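Local coordinates for protein aromatic amino acid beta-eliminating lyase/threonine aldolase (Exiguobacterium sibiricum, PDB 3LWS) that belongs to the beta-eliminating lyase family of fold-type I pyridoxal-phosphate enzymes and carries its cofactor covalently attached to the chain, at residues A57-M62 with K188-I193; E114-G119 with A132-A137; H291-G296 with D324-T329. One frame throughout, in Å; residues are numbered along the deposited sequence.

Contact 1. Residues A57-M62 with K188-I193; sequences ADVLGM and KTAAEI
The methyl of A190 points at the end of helix 49-60 and meets two side chains there. CG1 of V59 touches A190 CB at 3.9 Å, and CD2 of L60 reaches the same methyl at 4.1 Å. V59 starts off to one side, but with CG1 anti to the backbone N (chi1 167°) that branch lies beside the carbonyl carbon, near A190. L60 leaves its backbone facing away from 188-193, so only the end of its branched side chain returns to the alanine.

A191 packs on backbone instead: its CB lies 3.5 Å from V59 O. Small residues suit this place, since the backbones of the two segments come within 4.2 Å, measured from L60 CA to A191 CA. G61, with no side chain and a positive phi of 66°, fits both the turn and the tight approach to the A191 methyl. No hydrogen bond crosses the contact.

Each helix end is finished within its own segment. M62 N bonds A57 O at 2.9 Å, and G61 N bonds D58 O weakly. In 188-193, E192 N donates to T189 OG1 (3.0 Å), while T189 N meets E192 OE1 from above the carboxylate plane. L60 also touches I202 and A217 of the large sheet. The C-terminal turn of helix 49-60, ended by a Schellman motif, thus packs on the first turn of helix 190-194, which a capping box opens, on the large domain of a fold-type I enzyme.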
loop_
_atom_site.group_PDB
_atom_site.type_symbol
_atom_site.label_atom_id
_atom_site.label_comp_id
_atom_site.label_asym_id
_atom_site.label_seq_id
_atom_site.Cartn_x
_atom_site.Cartn_y
_atom_site.Cartn_z
ATOM N N ALA A 57 13.858 12.964 -6.269
ATOM C CA ALA A 57 15.228 12.642 -6.718
ATOM C C ALA A 57 16.104 13.913 -6.586
ATOM O O ALA A 57 17.196 13.870 -6.072
ATOM C CB ALA A 57 15.247 12.102 -8.120
ATOM N N ASP A 58 15.564 15.054 -6.997
ATOM C CA ASP A 58 16.270 16.334 -6.915
ATOM C C ASP A 58 16.531 16.763 -5.498
ATOM O O ASP A 58 17.624 17.212 -5.197
ATOM C CB ASP A 58 15.455 17.447 -7.581
ATOM C CG ASP A 58 15.490 17.393 -9.084
ATOM O OD1 ASP A 58 16.310 16.636 -9.671
ATOM O OD2 ASP A 58 14.693 18.148 -9.688
ATOM N N VAL A 59 15.532 16.637 -4.624
ATOM C CA VAL A 59 15.679 17.093 -3.242
ATOM C C VAL A 59 16.772 16.307 -2.543
ATOM O O VAL A 59 17.543 16.863 -1.765
ATOM C CB VAL A 59 14.390 16.960 -2.411
ATOM C CG1 VAL A 59 14.698 17.152 -0.932
ATOM C CG2 VAL A 59 13.351 17.940 -2.910
ATOM N N LEU A 60 16.857 15.024 -2.837
ATOM C CA LEU A 60 17.912 14.204 -2.244
ATOM C C LEU A 60 19.182 14.163 -3.093
ATOM O O LEU A 60 20.152 13.594 -2.675
ATOM C CB LEU A 60 17.380 12.792 -1.978
ATOM C CG LEU A 60 16.172 12.748 -1.024
ATOM C CD1 LEU A 60 15.507 11.365 -1.006
ATOM C CD2 LEU A 60 16.563 13.168 0.386
ATOM N N GLY A 61 19.170 14.753 -4.286
ATOM C CA GLY A 61 20.369 14.771 -5.157
ATOM C C GLY A 61 20.778 13.402 -5.673
ATOM O O GLY A 61 21.958 13.117 -5.780
HETATM N N MSE A 62 19.790 12.567 -5.991
HETATM C CA MSE A 62 20.005 11.214 -6.513
HETATM C C MSE A 62 19.480 11.148 -7.945
HETATM O O MSE A 62 18.607 11.939 -8.320
HETATM C CB MSE A 62 19.221 10.183 -5.685
HETATM C CG MSE A 62 19.701 10.054 -4.203
HETATM SE SE MSE A 62 21.434 9.203 -3.987
HETATM C CE MSE A 62 22.041 10.500 -2.677
ATOM N N LYS A 188 22.489 21.602 7.327
ATOM C CA LYS A 188 22.727 21.033 6.017
ATOM C C LYS A 188 21.408 20.832 5.280
ATOM O O LYS A 188 20.365 20.717 5.899
ATOM C CB LYS A 188 23.457 19.696 6.131
ATOM C CG LYS A 188 24.872 19.791 6.645
ATOM C CD LYS A 188 25.861 20.249 5.600
ATOM C CE LYS A 188 27.262 20.255 6.183
ATOM N NZ LYS A 188 28.211 20.597 5.110
ATOM N N THR A 189 21.470 20.794 3.948
ATOM C CA THR A 189 20.310 20.497 3.122
ATOM C C THR A 189 20.097 18.992 3.057
ATOM O O THR A 189 20.996 18.218 3.328
ATOM C CB THR A 189 20.523 20.906 1.674
ATOM O OG1 THR A 189 21.541 20.067 1.114
ATOM C CG2 THR A 189 20.907 22.405 1.543
ATOM N N ALA A 190 18.927 18.577 2.619
ATOM C CA ALA A 190 18.650 17.138 2.451
ATOM C C ALA A 190 19.655 16.459 1.478
ATOM O O ALA A 190 20.096 15.327 1.732
ATOM C CB ALA A 190 17.199 16.913 2.003
ATOM N N ALA A 191 20.048 17.163 0.402
ATOM C CA ALA A 191 20.980 16.605 -0.563
ATOM C C ALA A 191 22.374 16.454 0.039
ATOM O O ALA A 191 23.039 15.449 -0.224
ATOM C CB ALA A 191 21.008 17.420 -1.849
ATOM N N GLU A 192 22.827 17.412 0.864
ATOM C CA GLU A 192 24.169 17.283 1.458
ATOM C C GLU A 192 24.285 16.064 2.417
ATOM O O GLU A 192 25.354 15.436 2.537
ATOM C CB GLU A 192 24.578 18.571 2.195
ATOM C CG GLU A 192 24.857 19.755 1.254
ATOM C CD GLU A 192 25.017 21.104 1.974
ATOM O OE1 GLU A 192 24.442 21.301 3.077
ATOM O OE2 GLU A 192 25.714 21.977 1.409
ATOM N N ILE A 193 23.203 15.757 3.123
ATOM C CA ILE A 193 23.210 14.602 4.006
ATOM C C ILE A 193 23.105 13.372 3.119
ATOM O O ILE A 193 23.990 12.509 3.168
ATOM C CB ILE A 193 22.103 14.664 5.076
ATOM C CG1 ILE A 193 22.277 15.909 5.983
ATOM C CG2 ILE A 193 22.123 13.374 5.946
ATOM C CD1 ILE A 193 23.528 15.870 6.923
#

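Contact 2. Residues E114-G119 with A132-A137; sequences ETILVG and ALPDIA
I116 carries most of this contact, using two branches against three residues. All of the meetings are apolar, and no hydrogen bond joins 114-119 to 132-137. CG2 of I116 lies 4.0 Å from L133 CD2, the two side chains sliding past each other in opposite directions. The longer branch of I116 meets P134 tip to tip, with I116 CD1 3.9 Å from P134 CG. The same CD1 touches I136 CG2 at 4.1 Å. In I116, chi1 of -66° puts CG1 anti to the carbonyl carbon and CG2 anti to the backbone N; CG2 is the branch that meets L133. V118 adds its CG2 to the same leucine methyl, 4.2 Å from L133 CD2. Branched aliphatic residues suit such a surface, because each offers several methyls without polar atoms to satisfy.

Polar bonds lie outside the pair: R168 donates to L133 O and N88 to D135 O, tying down the loop. I116 and V118 bond through their backbones to strand 90-93. Strand 114-117 forms the edge of the seven-stranded sheet; the chain then passes through helix 127-131 and the loop 132-137 into the parallel strand 138-142, on the far side of strand 90-93, whose A92 I136 touches.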
loop_
_atom_site.group_PDB
_atom_site.type_symbol
_atom_site.label_atom_id
_atom_site.label_comp_id
_atom_site.label_asym_id
_atom_site.label_seq_id
_atom_site.Cartn_x
_atom_site.Cartn_y
_atom_site.Cartn_z
ATOM N N GLU A 114 20.993 -12.161 6.292
ATOM C CA GLU A 114 21.351 -12.222 7.716
ATOM C C GLU A 114 21.823 -10.851 8.141
ATOM O O GLU A 114 22.289 -10.083 7.326
ATOM C CB GLU A 114 22.443 -13.278 7.952
ATOM C CG GLU A 114 21.926 -14.682 7.636
ATOM C CD GLU A 114 22.943 -15.808 7.882
ATOM O OE1 GLU A 114 24.176 -15.547 7.978
ATOM O OE2 GLU A 114 22.477 -16.975 7.991
ATOM N N THR A 115 21.671 -10.558 9.428
ATOM C CA THR A 115 21.976 -9.246 9.946
ATOM C C THR A 115 22.985 -9.325 11.101
ATOM O O THR A 115 22.868 -10.194 11.964
ATOM C CB THR A 115 20.658 -8.522 10.353
ATOM O OG1 THR A 115 20.080 -9.150 11.495
ATOM C CG2 THR A 115 19.622 -8.610 9.239
ATOM N N ILE A 116 23.999 -8.475 11.063
ATOM C CA ILE A 116 24.923 -8.283 12.180
ATOM C C ILE A 116 24.459 -7.040 12.882
ATOM O O ILE A 116 24.328 -5.993 12.232
ATOM C CB ILE A 116 26.372 -8.050 11.719
ATOM C CG1 ILE A 116 26.937 -9.309 11.049
ATOM C CG2 ILE A 116 27.266 -7.563 12.901
ATOM C CD1 ILE A 116 28.241 -9.078 10.315
ATOM N N LEU A 117 24.201 -7.138 14.186
ATOM C CA LEU A 117 23.725 -5.993 14.957
ATOM C C LEU A 117 24.949 -5.272 15.503
ATOM O O LEU A 117 25.772 -5.879 16.140
ATOM C CB LEU A 117 22.749 -6.441 16.044
ATOM C CG LEU A 117 21.580 -7.328 15.550
ATOM C CD1 LEU A 117 20.618 -7.742 16.740
ATOM C CD2 LEU A 117 20.798 -6.675 14.435
ATOM N N VAL A 118 25.103 -3.991 15.181
ATOM C CA VAL A 118 26.369 -3.306 15.411
ATOM C C VAL A 118 26.267 -2.491 16.694
ATOM O O VAL A 118 25.384 -1.664 16.822
ATOM C CB VAL A 118 26.744 -2.349 14.253
ATOM C CG1 VAL A 118 28.214 -2.004 14.330
ATOM C CG2 VAL A 118 26.412 -2.947 12.912
ATOM N N GLY A 119 27.161 -2.736 17.640
ATOM C CA GLY A 119 27.281 -1.892 18.841
ATOM C C GLY A 119 26.443 -2.390 20.002
ATOM O O GLY A 119 26.440 -3.583 20.267
ATOM N N ALA A 132 35.422 -2.617 12.376
ATOM C CA ALA A 132 35.593 -4.031 12.718
ATOM C C ALA A 132 34.654 -4.944 11.944
ATOM O O ALA A 132 34.797 -6.154 12.023
ATOM C CB ALA A 132 35.439 -4.256 14.261
ATOM N N LEU A 133 33.691 -4.386 11.204
ATOM C CA LEU A 133 32.792 -5.229 10.391
ATOM C C LEU A 133 33.573 -5.992 9.335
ATOM O O LEU A 133 34.518 -5.445 8.805
ATOM C CB LEU A 133 31.682 -4.425 9.709
ATOM C CG LEU A 133 30.578 -3.848 10.634
ATOM C CD1 LEU A 133 29.616 -2.999 9.815
ATOM C CD2 LEU A 133 29.819 -4.938 11.407
ATOM N N PRO A 134 33.170 -7.253 9.051
ATOM C CA PRO A 134 33.681 -8.043 7.947
ATOM C C PRO A 134 33.012 -7.603 6.634
ATOM O O PRO A 134 32.251 -6.618 6.618
ATOM C CB PRO A 134 33.250 -9.457 8.322
ATOM C CG PRO A 134 31.930 -9.269 8.959
ATOM C CD PRO A 134 32.113 -8.001 9.777
ATOM N N ASP A 135 33.360 -8.292 5.546
ATOM C CA ASP A 135 32.788 -8.041 4.217
ATOM C C ASP A 135 31.277 -8.266 4.311
ATOM O O ASP A 135 30.809 -9.374 4.615
ATOM C CB ASP A 135 33.402 -8.960 3.136
ATOM C CG ASP A 135 34.748 -8.447 2.579
ATOM O OD1 ASP A 135 35.097 -7.253 2.742
ATOM O OD2 ASP A 135 35.453 -9.245 1.920
ATOM N N ILE A 136 30.529 -7.192 4.115
ATOM C CA ILE A 136 29.049 -7.235 4.097
ATOM C C ILE A 136 28.548 -6.498 2.858
ATOM O O ILE A 136 29.297 -5.756 2.251
ATOM C CB ILE A 136 28.446 -6.613 5.406
ATOM C CG1 ILE A 136 28.834 -5.143 5.547
ATOM C CG2 ILE A 136 28.923 -7.378 6.623
ATOM C CD1 ILE A 136 28.086 -4.377 6.627
ATOM N N ALA A 137 27.288 -6.713 2.487
ATOM C CA ALA A 137 26.636 -5.984 1.375
ATOM C C ALA A 137 26.331 -4.524 1.706
ATOM O O ALA A 137 26.610 -3.622 0.910
ATOM C CB ALA A 137 25.332 -6.682 0.965
#

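Contact 3. Residues H291-G296 with D324-T329; sequences HLHFDG and DGYCST
The side chains of H293 and Y326 lie side by side, pointing the same way, and their ring planes are 11° apart. The rings are slid past one another, with centroids 4.6 Å apart, so they barely overlap; the closest approach, H293 ND1 to Y326 CE2 at 3.0 Å, is unusually short and its exact value doubtful. A chi1 of 73° sets Y326 CG between the backbone N and the carbonyl carbon, and from there the ring comes alongside H293. S328 follows on this face, its OG 3.8 Å from H293 CD2.

On the other face L292 and T329 lie side by side, with L292 CB 3.9 Å from T329 CG2, and F294 CB packs on C327 SG. Small T329 and C327 fit beside these bulky neighbours.

The backbone sets this register. L292 with T329 and F294 with C327 are hydrogen-bonded pairs; the bond from F294 N to C327 O (2.9 Å) is nearly straight at 173°. H293 with S328 and D295 with Y326 are non-hydrogen-bonded pairs. Beyond them G296 N bonds G325 O at 3.0 Å, both glycines having positive phi.

Further out, H279 meets the H293 ring, E330 takes H291 NE2, and Y319 O bonds T329 OG1. I301 of helix 298-312 covers F294 and C327. These are the two central strands of the four-stranded antiparallel sheet, backed by helices, of the smaller C-terminal domain in fold-type I enzymes.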
loop_
_atom_site.group_PDB
_atom_site.type_symbol
_atom_site.label_atom_id
_atom_site.label_comp_id
_atom_site.label_asym_id
_atom_site.label_seq_id
_atom_site.Cartn_x
_atom_site.Cartn_y
_atom_site.Cartn_z
ATOM N N HIS A 291 13.240 11.171 24.222
ATOM C CA HIS A 291 12.451 10.332 25.118
ATOM C C HIS A 291 12.375 10.969 26.476
ATOM O O HIS A 291 13.324 11.594 26.922
ATOM C CB HIS A 291 12.985 8.907 25.211
ATOM C CG HIS A 291 12.766 8.095 23.968
ATOM N ND1 HIS A 291 13.276 6.830 23.812
ATOM C CD2 HIS A 291 12.099 8.378 22.814
ATOM C CE1 HIS A 291 12.948 6.367 22.616
ATOM N NE2 HIS A 291 12.216 7.276 21.999
ATOM N N LEU A 292 11.228 10.796 27.107
ATOM C CA LEU A 292 10.927 11.375 28.399
ATOM C C LEU A 292 10.781 10.216 29.383
ATOM O O LEU A 292 9.813 9.463 29.296
ATOM C CB LEU A 292 9.625 12.169 28.313
ATOM C CG LEU A 292 9.126 12.829 29.596
ATOM C CD1 LEU A 292 10.159 13.838 30.105
ATOM C CD2 LEU A 292 7.777 13.494 29.320
ATOM N N HIS A 293 11.741 10.122 30.294
ATOM C CA HIS A 293 11.858 9.128 31.369
ATOM C C HIS A 293 11.422 9.656 32.756
ATOM O O HIS A 293 11.900 10.720 33.196
ATOM C CB HIS A 293 13.341 8.819 31.532
ATOM C CG HIS A 293 13.945 8.085 30.384
ATOM N ND1 HIS A 293 14.888 7.100 30.554
ATOM C CD2 HIS A 293 13.746 8.187 29.053
ATOM C CE1 HIS A 293 15.245 6.629 29.371
ATOM N NE2 HIS A 293 14.551 7.261 28.448
ATOM N N PHE A 294 10.581 8.888 33.446
ATOM C CA PHE A 294 10.129 9.138 34.794
ATOM C C PHE A 294 10.630 7.996 35.696
ATOM O O PHE A 294 10.404 6.817 35.389
ATOM C CB PHE A 294 8.588 9.146 34.864
ATOM C CG PHE A 294 7.930 10.150 33.952
ATOM C CD1 PHE A 294 7.608 9.829 32.635
ATOM C CD2 PHE A 294 7.626 11.417 34.409
ATOM C CE1 PHE A 294 7.010 10.768 31.798
ATOM C CE2 PHE A 294 7.020 12.343 33.577
ATOM C CZ PHE A 294 6.715 12.024 32.284
ATOM N N ASP A 295 11.254 8.336 36.815
ATOM C CA ASP A 295 11.595 7.346 37.830
ATOM C C ASP A 295 10.265 6.786 38.367
ATOM O O ASP A 295 9.298 7.523 38.555
ATOM C CB ASP A 295 12.455 7.951 38.959
ATOM C CG ASP A 295 13.968 8.119 38.570
ATOM O OD1 ASP A 295 14.448 7.586 37.538
ATOM O OD2 ASP A 295 14.701 8.775 39.343
ATOM N N GLY A 296 10.221 5.479 38.549
ATOM C CA GLY A 296 9.009 4.805 38.973
ATOM C C GLY A 296 8.342 4.163 37.759
ATOM O O GLY A 296 8.700 4.429 36.638
ATOM N N ASP A 324 13.159 -0.710 33.484
ATOM C CA ASP A 324 13.704 -1.138 34.779
ATOM C C ASP A 324 13.806 0.045 35.762
ATOM O O ASP A 324 14.752 0.832 35.714
ATOM C CB ASP A 324 15.075 -1.797 34.582
ATOM C CG ASP A 324 15.613 -2.433 35.866
ATOM O OD1 ASP A 324 14.812 -2.735 36.779
ATOM O OD2 ASP A 324 16.840 -2.629 35.956
ATOM N N GLY A 325 12.822 0.164 36.656
ATOM C CA GLY A 325 12.814 1.240 37.640
ATOM C C GLY A 325 12.420 2.613 37.116
ATOM O O GLY A 325 12.476 3.585 37.854
ATOM N N TYR A 326 12.063 2.696 35.834
ATOM C CA TYR A 326 11.546 3.927 35.233
ATOM C C TYR A 326 10.569 3.573 34.110
ATOM O O TYR A 326 10.456 2.410 33.735
ATOM C CB TYR A 326 12.716 4.784 34.720
ATOM C CG TYR A 326 13.385 4.272 33.468
ATOM C CD1 TYR A 326 14.295 3.233 33.509
ATOM C CD2 TYR A 326 13.099 4.850 32.243
ATOM C CE1 TYR A 326 14.937 2.764 32.315
ATOM C CE2 TYR A 326 13.692 4.385 31.059
ATOM C CZ TYR A 326 14.619 3.362 31.104
ATOM O OH TYR A 326 15.151 2.973 29.916
ATOM N N CYS A 327 9.828 4.560 33.621
ATOM C CA CYS A 327 8.926 4.389 32.484
ATOM C C CYS A 327 9.139 5.535 31.526
ATOM O O CYS A 327 9.592 6.617 31.918
ATOM C CB CYS A 327 7.455 4.335 32.924
ATOM S SG CYS A 327 6.955 5.637 34.024
ATOM N N SER A 328 8.797 5.308 30.275
ATOM C CA SER A 328 9.273 6.161 29.189
ATOM C C SER A 328 8.187 6.450 28.189
ATOM O O SER A 328 7.280 5.646 27.995
ATOM C CB SER A 328 10.406 5.443 28.454
ATOM O OG SER A 328 10.950 6.242 27.431
ATOM N N THR A 329 8.263 7.634 27.582
ATOM C CA THR A 329 7.419 7.965 26.455
ATOM C C THR A 329 8.235 8.776 25.459
ATOM O O THR A 329 9.283 9.354 25.800
ATOM C CB THR A 329 6.179 8.742 26.863
ATOM O OG1 THR A 329 5.202 8.642 25.813
ATOM C CG2 THR A 329 6.508 10.235 27.139
#

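The three contacts are separate: none touches another. Contact 2 is nested along the chain inside the loop closed by contact 1, and their centres lie 27 Å apart. Both belong to the seven-stranded sheet and its surrounding helices, contact 2 at the edge strand 114-117 and contact 1 where L60 rests on strands 199-203 and 214-218. Strand 199-203 runs toward K206, the lysine that carries pyridoxal phosphate, so contact 1 backs the strands flanking the cofactor residue in sequence. Contact 3 comes later in the chain and pairs the two inner strands of the second, antiparallel sheet. It is 36 Å from contact 1, across the chain's centre, and 31 Å from contact 2, all between centres.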